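Local coordinates for cellulosomal scaffoldin adaptor protein B (Acetivibrio cellulolyticus, PDB 3BWZ) that carries type II cohesin modules, of which this chain is one, and probably joins dockerin-bearing proteins in assembly of the bacterial cellulosome, at residues 5-10 with 24-29; 38-43 with 131-136; 127-132 with 159-164. One frame throughout, in Å; residues are numbered along the deposited sequence. Where two conformers were deposited one is given.

Contact 1. Residues 5-10 with 24-29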
loop_
_atom_site.group_PDB
_atom_site.type_symbol
_atom_site.label_atom_id
_atom_site.label_comp_id
_atom_site.label_asym_id
_atom_site.label_seq_id
_atom_site.Cartn_x
_atom_site.Cartn_y
_atom_site.Cartn_z
ATOM N N SER A 5 -5.614 8.089 14.164
ATOM C CA SER A 5 -4.480 7.872 13.301
ATOM C C SER A 5 -4.593 6.484 12.694
ATOM O O SER A 5 -4.900 5.536 13.407
ATOM C CB SER A 5 -3.186 7.990 14.093
ATOM O OG SER A 5 -2.992 9.311 14.586
ATOM N N SER A 6 -4.370 6.358 11.394
ATOM C CA SER A 6 -4.606 5.086 10.736
ATOM C C SER A 6 -3.860 4.966 9.418
ATOM O O SER A 6 -3.454 5.962 8.807
ATOM C CB SER A 6 -6.097 4.874 10.465
ATOM O OG SER A 6 -6.586 5.881 9.585
ATOM N N ILE A 7 -3.747 3.716 8.972
ATOM C CA ILE A 7 -3.406 3.379 7.591
ATOM C C ILE A 7 -4.477 2.404 7.131
ATOM O O ILE A 7 -4.909 1.541 7.906
ATOM C CB ILE A 7 -1.982 2.808 7.469
ATOM C CG1 ILE A 7 -1.625 2.548 5.998
ATOM C CG2 ILE A 7 -1.776 1.580 8.341
ATOM C CD1 ILE A 7 -0.130 2.264 5.774
ATOM N N GLU A 8 -4.922 2.550 5.887
ATOM C CA GLU A 8 -6.026 1.781 5.341
ATOM C C GLU A 8 -5.770 1.436 3.900
ATOM O O GLU A 8 -5.252 2.250 3.138
ATOM C CB GLU A 8 -7.335 2.588 5.433
ATOM C CG GLU A 8 -8.587 1.807 4.992
ATOM C CD GLU A 8 -9.905 2.515 5.233
ATOM O OE1 GLU A 8 -9.906 3.648 5.706
ATOM O OE2 GLU A 8 -10.955 1.903 4.921
ATOM N N ILE A 9 -6.226 0.263 3.487
ATOM C CA ILE A 9 -6.300 -0.099 2.079
ATOM C C ILE A 9 -7.715 0.204 1.596
ATOM O O ILE A 9 -8.660 -0.382 2.068
ATOM C CB ILE A 9 -5.965 -1.571 1.827
ATOM C CG1 ILE A 9 -4.636 -1.954 2.468
ATOM C CG2 ILE A 9 -6.019 -1.892 0.345
ATOM C CD1 ILE A 9 -4.307 -3.465 2.384
ATOM N N VAL A 10 -7.825 1.154 0.677
ATOM C CA VAL A 10 -9.076 1.694 0.191
ATOM C C VAL A 10 -9.243 1.333 -1.276
ATOM O O VAL A 10 -8.388 1.667 -2.069
ATOM C CB VAL A 10 -9.121 3.267 0.397
ATOM C CG1 VAL A 10 -10.417 3.865 -0.130
ATOM C CG2 VAL A 10 -8.931 3.600 1.883
ATOM N N ALA A 24 -6.330 -0.009 -5.539
ATOM C CA ALA A 24 -6.156 -0.020 -4.095
ATOM C C ALA A 24 -5.239 1.147 -3.714
ATOM O O ALA A 24 -4.049 1.163 -4.018
ATOM C CB ALA A 24 -5.553 -1.351 -3.646
ATOM N N SER A 25 -5.810 2.118 -3.021
ATOM C CA SER A 25 -5.070 3.254 -2.510
ATOM C C SER A 25 -4.703 3.006 -1.064
ATOM O O SER A 25 -5.541 2.634 -0.245
ATOM C CB SER A 25 -5.926 4.520 -2.604
ATOM O OG SER A 25 -6.190 4.836 -3.951
ATOM N N ILE A 26 -3.427 3.180 -0.742
ATOM C CA ILE A 26 -2.918 2.999 0.603
ATOM C C ILE A 26 -2.893 4.370 1.260
ATOM O O ILE A 26 -2.065 5.214 0.931
ATOM C CB ILE A 26 -1.534 2.358 0.638
ATOM C CG1 ILE A 26 -1.507 0.995 -0.075
ATOM C CG2 ILE A 26 -1.101 2.214 2.092
ATOM C CD1 ILE A 26 -0.174 0.546 -0.438
ATOM N N ASN A 27 -3.846 4.606 2.157
ATOM C CA ASN A 27 -4.128 5.922 2.697
ATOM C C ASN A 27 -3.775 5.993 4.164
ATOM O O ASN A 27 -4.220 5.153 4.956
ATOM C CB ASN A 27 -5.604 6.303 2.522
ATOM C CG ASN A 27 -5.985 6.474 1.080
ATOM O OD1 ASN A 27 -5.146 6.472 0.194
ATOM N ND2 ASN A 27 -7.280 6.600 0.827
ATOM N N ILE A 28 -3.018 7.020 4.527
ATOM C CA ILE A 28 -2.736 7.319 5.918
ATOM C C ILE A 28 -3.514 8.545 6.367
ATOM O O ILE A 28 -3.801 9.414 5.551
ATOM C CB ILE A 28 -1.216 7.478 6.218
ATOM C CG1 ILE A 28 -0.610 8.717 5.542
ATOM C CG2 ILE A 28 -0.455 6.220 5.839
ATOM C CD1 ILE A 28 0.820 9.033 6.003
ATOM N N LYS A 29 -3.827 8.583 7.647
ATOM C CA LYS A 29 -4.475 9.708 8.277
ATOM C C LYS A 29 -3.789 10.025 9.598
ATOM O O LYS A 29 -3.654 9.159 10.461
ATOM C CB LYS A 29 -5.936 9.387 8.564
ATOM C CG LYS A 29 -6.749 10.511 9.095
ATOM C CD LYS A 29 -8.214 10.145 9.185
ATOM C CE LYS A 29 -8.657 9.647 10.558
ATOM N NZ LYS A 29 -8.024 8.348 10.939
HETATM O O HOH W 1 -6.222 5.833 6.883
HETATM O O HOH W 2 -9.225 6.446 9.891
HETATM O O HOH W 3 -8.471 3.746 -4.861
#
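Ile-7 meets Ile-26 and Ile-28 at the apolar centre of an antiparallel beta hairpin, formed by strands 6-11 and 21-29 of the cohesin beta sandwich. In Ile-7 chi1 (-176°) sets CG1 anti to the backbone N, and the extended chi2 carries CD1 to 3.8 Å from CG2 of Ile-26; the two side chains run side by side and point the same way. Ile-28, the non-hydrogen-bonded partner of Ile-7, crosses it obliquely and offers CG2 at 3.9 Å from Ile-7 CG1. Both partners were deposited in two conformers, so these spacings belong to the one given. Farther along the same face, Ile-9 CG2 approaches Ala-24 CB at 4.1 Å. Leu-39, Met-41 and Val-113 line the interior against this face.

Three hydrogen-bonded pairs alternate with the apolar ones: Ser-6 with Lys-29, Glu-8 with Asn-27, and Val-10 with Ser-25. Each exchanges two backbone hydrogen bonds, the straightest running from Asn-27 N to Glu-8 O, 2.9 Å at 173°. The alternation sends these six side chains to the other face of the sheet, where the chemistry turns polar. There Val-10 CG2 packs at 3.6 Å against Asn-27 ND2, the two side chains crossing at about a right angle. The other branch of the Asn-27 amide, OD1, is bound by Thr-112 OG1 of the adjoining strand 111-120. Lys-29, in the conformer given, bends near its end, and NZ is hydrogen-bonded to Thr-4 OG1. Asn-27 O takes two donors, for besides Glu-8 N a water 2.9 Å away donates to it, and this same water is hydrogen-bonded to Ser-6 OG at 2.7 Å.

Contact 2. Residues 38-43 with 131-136; sequences QLNMKY and EDTTSV
Glu-131 N donates a hydrogen bond of 3.0 Å to Asn-40 O, and this backbone bond is the one link of its kind between strand 34-42 and residues 131-136. Beyond it the later segment leaves the sheet as a loop, and turns back over the strand through a type I beta turn from Thr-133 to Val-136. The turn is closed by Val-136 N on Thr-133 O, while Thr-133 OG1 accepts from Ser-135 N in an ST turn.

Three alternate residues of the strand direct their side chains toward this loop. In the middle, the methyl CG2 of Thr-133 rests 3.5 Å from CG of Asn-40, the two side chains meeting at a slant. OG1 of Thr-133 is anti to the backbone N (chi1 163°), which puts the oxygen where Ser-135 N can reach it while the methyl is given to the amide. At one end Gln-38 and Val-136 meet tip to tip, CD of the glutamine 3.8 Å from the CG2 methyl. At the other, Glu-131, in the conformer given, lays its carboxylate against the aliphatic part of Lys-42, OE2 standing 3.4 Å from CG. The charges themselves do not touch, NZ being 5.6 Å from OE2, so any attraction is probably a longer-range one. Lys-42 NZ is instead hydrogen-bonded to Tyr-43 O, from above the carbonyl plane, and to Lys-86 O.

The intervening Leu-39 and Met-41 point inward to Phe-91 and Phe-130. Strand 34-42 is bonded along one edge to strand 88-94, and along the other to strands 126-130 and 143-147, between which the loop 131-136 rises.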
loop_
_atom_site.group_PDB
_atom_site.type_symbol
_atom_site.label_atom_id
_atom_site.label_comp_id
_atom_site.label_asym_id
_atom_site.label_seq_id
_atom_site.Cartn_x
_atom_site.Cartn_y
_atom_site.Cartn_z
ATOM N N GLN A 38 7.454 0.887 5.166
ATOM C CA GLN A 38 7.620 -0.404 4.543
ATOM C C GLN A 38 6.318 -1.168 4.772
ATOM O O GLN A 38 5.819 -1.214 5.905
ATOM C CB GLN A 38 8.798 -1.202 5.111
ATOM C CG GLN A 38 8.908 -2.554 4.458
ATOM C CD GLN A 38 10.048 -3.429 4.938
ATOM O OE1 GLN A 38 10.706 -3.146 5.957
ATOM N NE2 GLN A 38 10.247 -4.532 4.246
ATOM N N LEU A 39 5.776 -1.753 3.700
ATOM C CA LEU A 39 4.494 -2.436 3.730
ATOM C C LEU A 39 4.610 -3.806 3.107
ATOM O O LEU A 39 5.358 -4.007 2.159
ATOM C CB LEU A 39 3.428 -1.613 2.999
ATOM C CG LEU A 39 3.262 -0.175 3.505
ATOM C CD1 LEU A 39 2.296 0.572 2.613
ATOM C CD2 LEU A 39 2.783 -0.103 4.953
ATOM N N ASN A 40 3.812 -4.731 3.620
ATOM C CA ASN A 40 3.747 -6.095 3.120
ATOM C C ASN A 40 2.298 -6.421 2.832
ATOM O O ASN A 40 1.510 -6.624 3.758
ATOM C CB ASN A 40 4.342 -7.046 4.166
ATOM C CG ASN A 40 4.515 -8.441 3.659
ATOM O OD1 ASN A 40 3.788 -9.388 4.089
ATOM N ND2 ASN A 40 5.435 -8.615 2.744
ATOM N N MET A 41 1.974 -6.484 1.547
ATOM C CA MET A 41 0.611 -6.709 1.073
ATOM C C MET A 41 0.462 -8.138 0.585
ATOM O O MET A 41 1.379 -8.724 0.007
ATOM C CB MET A 41 0.247 -5.793 -0.056
ATOM C CG MET A 41 0.130 -4.378 0.375
ATOM S SD MET A 41 -0.188 -3.273 -0.986
ATOM C CE MET A 41 -1.838 -3.736 -1.499
ATOM N N LYS A 42 -0.726 -8.698 0.787
ATOM C CA LYS A 42 -1.079 -10.041 0.349
ATOM C C LYS A 42 -2.374 -10.005 -0.451
ATOM O O LYS A 42 -3.331 -9.337 -0.092
ATOM C CB LYS A 42 -1.242 -10.952 1.571
ATOM C CG LYS A 42 -1.605 -12.396 1.287
ATOM C CD LYS A 42 -0.437 -13.191 0.754
ATOM C CE LYS A 42 -0.826 -14.615 0.428
ATOM N NZ LYS A 42 -1.750 -14.693 -0.735
ATOM N N TYR A 43 -2.376 -10.742 -1.545
ATOM C CA TYR A 43 -3.562 -10.903 -2.388
ATOM C C TYR A 43 -3.573 -12.326 -2.913
ATOM O O TYR A 43 -2.568 -13.038 -2.812
ATOM C CB TYR A 43 -3.593 -9.867 -3.537
ATOM C CG TYR A 43 -2.454 -10.041 -4.504
ATOM C CD1 TYR A 43 -2.597 -10.778 -5.663
ATOM C CD2 TYR A 43 -1.206 -9.531 -4.219
ATOM C CE1 TYR A 43 -1.541 -10.991 -6.528
ATOM C CE2 TYR A 43 -0.128 -9.726 -5.080
ATOM C CZ TYR A 43 -0.293 -10.462 -6.228
ATOM O OH TYR A 43 0.792 -10.687 -7.044
ATOM N N GLU A 131 -0.047 -8.081 5.850
ATOM C CA GLU A 131 0.244 -9.297 6.638
ATOM C C GLU A 131 1.623 -9.207 7.275
ATOM O O GLU A 131 2.569 -8.769 6.623
ATOM C CB GLU A 131 0.174 -10.538 5.741
ATOM C CG GLU A 131 -1.261 -10.911 5.326
ATOM C CD GLU A 131 -1.418 -12.389 4.962
ATOM O OE1 GLU A 131 -2.500 -12.956 5.222
ATOM O OE2 GLU A 131 -0.462 -12.995 4.427
ATOM N N ASP A 132 1.747 -9.691 8.503
ATOM C CA ASP A 132 3.051 -9.886 9.106
ATOM C C ASP A 132 3.865 -10.918 8.281
ATOM O O ASP A 132 3.325 -11.697 7.481
ATOM C CB ASP A 132 2.915 -10.264 10.580
ATOM C CG ASP A 132 2.554 -9.097 11.484
ATOM O OD1 ASP A 132 2.604 -7.914 11.094
ATOM O OD2 ASP A 132 2.263 -9.416 12.661
ATOM N N THR A 133 5.186 -10.848 8.413
ATOM C CA THR A 133 6.100 -11.613 7.606
ATOM C C THR A 133 7.430 -11.731 8.330
ATOM O O THR A 133 7.864 -10.810 9.037
ATOM C CB THR A 133 6.330 -10.917 6.253
ATOM O OG1 THR A 133 7.499 -11.456 5.632
ATOM C CG2 THR A 133 6.481 -9.385 6.389
ATOM N N THR A 134 8.109 -12.850 8.138
ATOM C CA THR A 134 9.397 -13.046 8.776
ATOM C C THR A 134 10.449 -12.037 8.315
ATOM O O THR A 134 11.408 -11.782 9.040
ATOM C CB THR A 134 9.922 -14.463 8.560
ATOM O OG1 THR A 134 10.024 -14.723 7.169
ATOM C CG2 THR A 134 9.012 -15.492 9.186
ATOM N N SER A 135 10.248 -11.434 7.151
ATOM C CA SER A 135 11.154 -10.420 6.638
ATOM C C SER A 135 11.084 -9.107 7.379
ATOM O O SER A 135 11.986 -8.297 7.246
ATOM C CB SER A 135 10.856 -10.167 5.155
ATOM O OG SER A 135 10.993 -11.341 4.389
ATOM N N VAL A 136 10.000 -8.873 8.122
ATOM C CA VAL A 136 9.755 -7.565 8.716
ATOM C C VAL A 136 9.350 -7.760 10.186
ATOM O O VAL A 136 8.181 -7.623 10.564
ATOM C CB VAL A 136 8.702 -6.754 7.930
ATOM C CG1 VAL A 136 8.745 -5.319 8.410
ATOM C CG2 VAL A 136 8.991 -6.773 6.421
#

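Contact 3. Residues 127-132 with 159-164; sequences SISFED and VIQPAV
Gln-161 reaches across to the backbone of Phe-130, where its OE1 accepts from the amide N at 3.1 Å. The bond is moderately bent, and the N lies well above the plane of the glutamine carboxamide, 63° out of it. A water ties the other branch of the amide to the same residue, donating to Phe-130 O at 2.7 Å and accepting from Gln-161 NE2. Gln-161 thus supplies, through its side chain and one water, polar contacts that backbone pairing would give in an unbroken ladder. The turn at chi2 (87°) brings CD back over the Phe-130 backbone.

The Phe-130 ring lies beside the same glutamine, with CD1 4.1 Å from Gln-161 CG and the ring and amide planes 50° apart. Val-159 CG1 touches this CD1 too, at 3.8 Å, approaching the ring obliquely.

Regular antiparallel pairing takes up on the far side of Pro-162, which follows a cis peptide bond. Ile-128 N gives an almost straight bond of 2.8 Å to Ala-163 O, and Ala-163 N returns one to Ile-128 O. Pro-162 CB packs at 3.9 Å against CB of Ser-127, beside the pair of Ser-127 with Val-164.

This break at residues 161-162 divides the work of strand 158-165. Before it, Ile-160 is bonded to Ile-7 and Ile-9 of strand 6-11, which runs parallel; after it, Ala-163 is bonded to strand 126-130. Phe-130, packed on Ile-9, Leu-39 and Met-41, fills the interior between these strands and strand 34-42.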
loop_
_atom_site.group_PDB
_atom_site.type_symbol
_atom_site.label_atom_id
_atom_site.label_comp_id
_atom_site.label_asym_id
_atom_site.label_seq_id
_atom_site.Cartn_x
_atom_site.Cartn_y
_atom_site.Cartn_z
ATOM N N SER A 127 -9.774 -10.859 -0.805
ATOM C CA SER A 127 -9.216 -9.855 0.096
ATOM C C SER A 127 -7.854 -9.360 -0.345
ATOM O O SER A 127 -7.021 -10.148 -0.811
ATOM C CB SER A 127 -9.047 -10.457 1.484
ATOM O OG SER A 127 -10.314 -10.751 2.009
ATOM N N ILE A 128 -7.613 -8.065 -0.149
ATOM C CA ILE A 128 -6.306 -7.457 -0.285
ATOM C C ILE A 128 -5.939 -7.028 1.135
ATOM O O ILE A 128 -6.627 -6.207 1.740
ATOM C CB ILE A 128 -6.336 -6.252 -1.269
ATOM C CG1 ILE A 128 -6.780 -6.714 -2.676
ATOM C CG2 ILE A 128 -4.963 -5.590 -1.347
ATOM C CD1 ILE A 128 -7.325 -5.560 -3.510
ATOM N N SER A 129 -4.864 -7.586 1.666
ATOM C CA SER A 129 -4.527 -7.416 3.063
ATOM C C SER A 129 -3.118 -6.879 3.245
ATOM O O SER A 129 -2.310 -6.875 2.311
ATOM C CB SER A 129 -4.586 -8.727 3.815
ATOM O OG SER A 129 -3.885 -9.732 3.186
ATOM N N PHE A 130 -2.834 -6.432 4.469
ATOM C CA PHE A 130 -1.454 -6.320 4.934
ATOM C C PHE A 130 -1.241 -7.494 5.857
ATOM O O PHE A 130 -2.144 -7.868 6.600
ATOM C CB PHE A 130 -1.227 -5.072 5.758
ATOM C CG PHE A 130 -1.300 -3.787 4.998
ATOM C CD1 PHE A 130 -2.043 -2.728 5.485
ATOM C CD2 PHE A 130 -0.509 -3.586 3.886
ATOM C CE1 PHE A 130 -2.062 -1.517 4.855
ATOM C CE2 PHE A 130 -0.533 -2.366 3.224
ATOM C CZ PHE A 130 -1.315 -1.321 3.729
ATOM N N GLU A 131 -0.047 -8.081 5.850
ATOM C CA GLU A 131 0.244 -9.297 6.638
ATOM C C GLU A 131 1.623 -9.207 7.275
ATOM O O GLU A 131 2.569 -8.769 6.623
ATOM C CB GLU A 131 0.174 -10.538 5.741
ATOM C CG GLU A 131 -1.261 -10.911 5.326
ATOM C CD GLU A 131 -1.418 -12.389 4.962
ATOM O OE1 GLU A 131 -2.500 -12.956 5.222
ATOM O OE2 GLU A 131 -0.462 -12.995 4.427
ATOM N N ASP A 132 1.747 -9.691 8.503
ATOM C CA ASP A 132 3.051 -9.886 9.106
ATOM C C ASP A 132 3.865 -10.918 8.281
ATOM O O ASP A 132 3.325 -11.697 7.481
ATOM C CB ASP A 132 2.915 -10.264 10.580
ATOM C CG ASP A 132 2.554 -9.097 11.484
ATOM O OD1 ASP A 132 2.604 -7.914 11.094
ATOM O OD2 ASP A 132 2.263 -9.416 12.661
ATOM N N VAL A 159 -4.688 -0.195 11.766
ATOM C CA VAL A 159 -4.381 -0.763 10.468
ATOM C C VAL A 159 -5.677 -1.357 9.936
ATOM O O VAL A 159 -6.137 -2.404 10.425
ATOM C CB VAL A 159 -3.242 -1.802 10.552
ATOM C CG1 VAL A 159 -2.951 -2.342 9.167
ATOM C CG2 VAL A 159 -1.998 -1.189 11.173
ATOM N N ILE A 160 -6.304 -0.634 9.001
ATOM C CA ILE A 160 -7.648 -0.944 8.547
ATOM C C ILE A 160 -7.531 -1.750 7.237
ATOM O O ILE A 160 -7.210 -1.224 6.175
ATOM C CB ILE A 160 -8.498 0.355 8.360
ATOM C CG1 ILE A 160 -8.493 1.227 9.622
ATOM C CG2 ILE A 160 -9.913 0.033 7.901
ATOM C CD1 ILE A 160 -8.992 2.634 9.384
ATOM N N GLN A 161 -7.782 -3.041 7.370
ATOM C CA GLN A 161 -7.561 -4.025 6.331
ATOM C C GLN A 161 -8.135 -5.341 6.866
ATOM O O GLN A 161 -8.156 -5.540 8.070
ATOM C CB GLN A 161 -6.056 -4.160 6.004
ATOM C CG GLN A 161 -5.187 -4.666 7.164
ATOM C CD GLN A 161 -5.100 -6.150 7.265
ATOM O OE1 GLN A 161 -5.252 -6.864 6.284
ATOM N NE2 GLN A 161 -4.791 -6.636 8.469
ATOM N N PRO A 162 -8.568 -6.262 5.997
ATOM C CA PRO A 162 -8.426 -6.253 4.561
ATOM C C PRO A 162 -9.438 -5.396 3.819
ATOM O O PRO A 162 -10.511 -5.083 4.340
ATOM C CB PRO A 162 -8.642 -7.727 4.197
ATOM C CG PRO A 162 -9.604 -8.202 5.199
ATOM C CD PRO A 162 -9.209 -7.503 6.473
ATOM N N ALA A 163 -9.088 -5.037 2.592
ATOM C CA ALA A 163 -10.046 -4.496 1.630
ATOM C C ALA A 163 -10.604 -5.695 0.879
ATOM O O ALA A 163 -9.867 -6.564 0.468
ATOM C CB ALA A 163 -9.355 -3.540 0.668
ATOM N N VAL A 164 -11.908 -5.746 0.698
ATOM C CA VAL A 164 -12.567 -6.908 0.082
ATOM C C VAL A 164 -13.238 -6.482 -1.204
ATOM O O VAL A 164 -13.995 -5.501 -1.234
ATOM C CB VAL A 164 -13.561 -7.574 1.034
ATOM C CG1 VAL A 164 -14.261 -8.749 0.342
ATOM C CG2 VAL A 164 -12.825 -8.033 2.284
HETATM O O HOH W 4 -2.976 -9.254 8.706
#

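Contacts 1 and 3 are ladder pairings that share a neighbour, since strand 158-165 of contact 3 is also bonded to strand 6-11 of contact 1. Contact 1 is a regular hairpin, with an isoleucine-rich inner face and a watered polar outer one; contact 3 is interrupted, and a side-chain amide bridges the gap. Contact 2 differs most: a loop lies over the outward side chains of one strand, with a single backbone bond. Contacts 2 and 3 follow on one chain segment through Glu-131 and Asp-132. Buried apolar inner faces of contacts 1 and 3 meet Leu-39 and Met-41 of strand 34-42; contact 2 lies on that strand's outward side, its loop largely surface over a buried Asn-40.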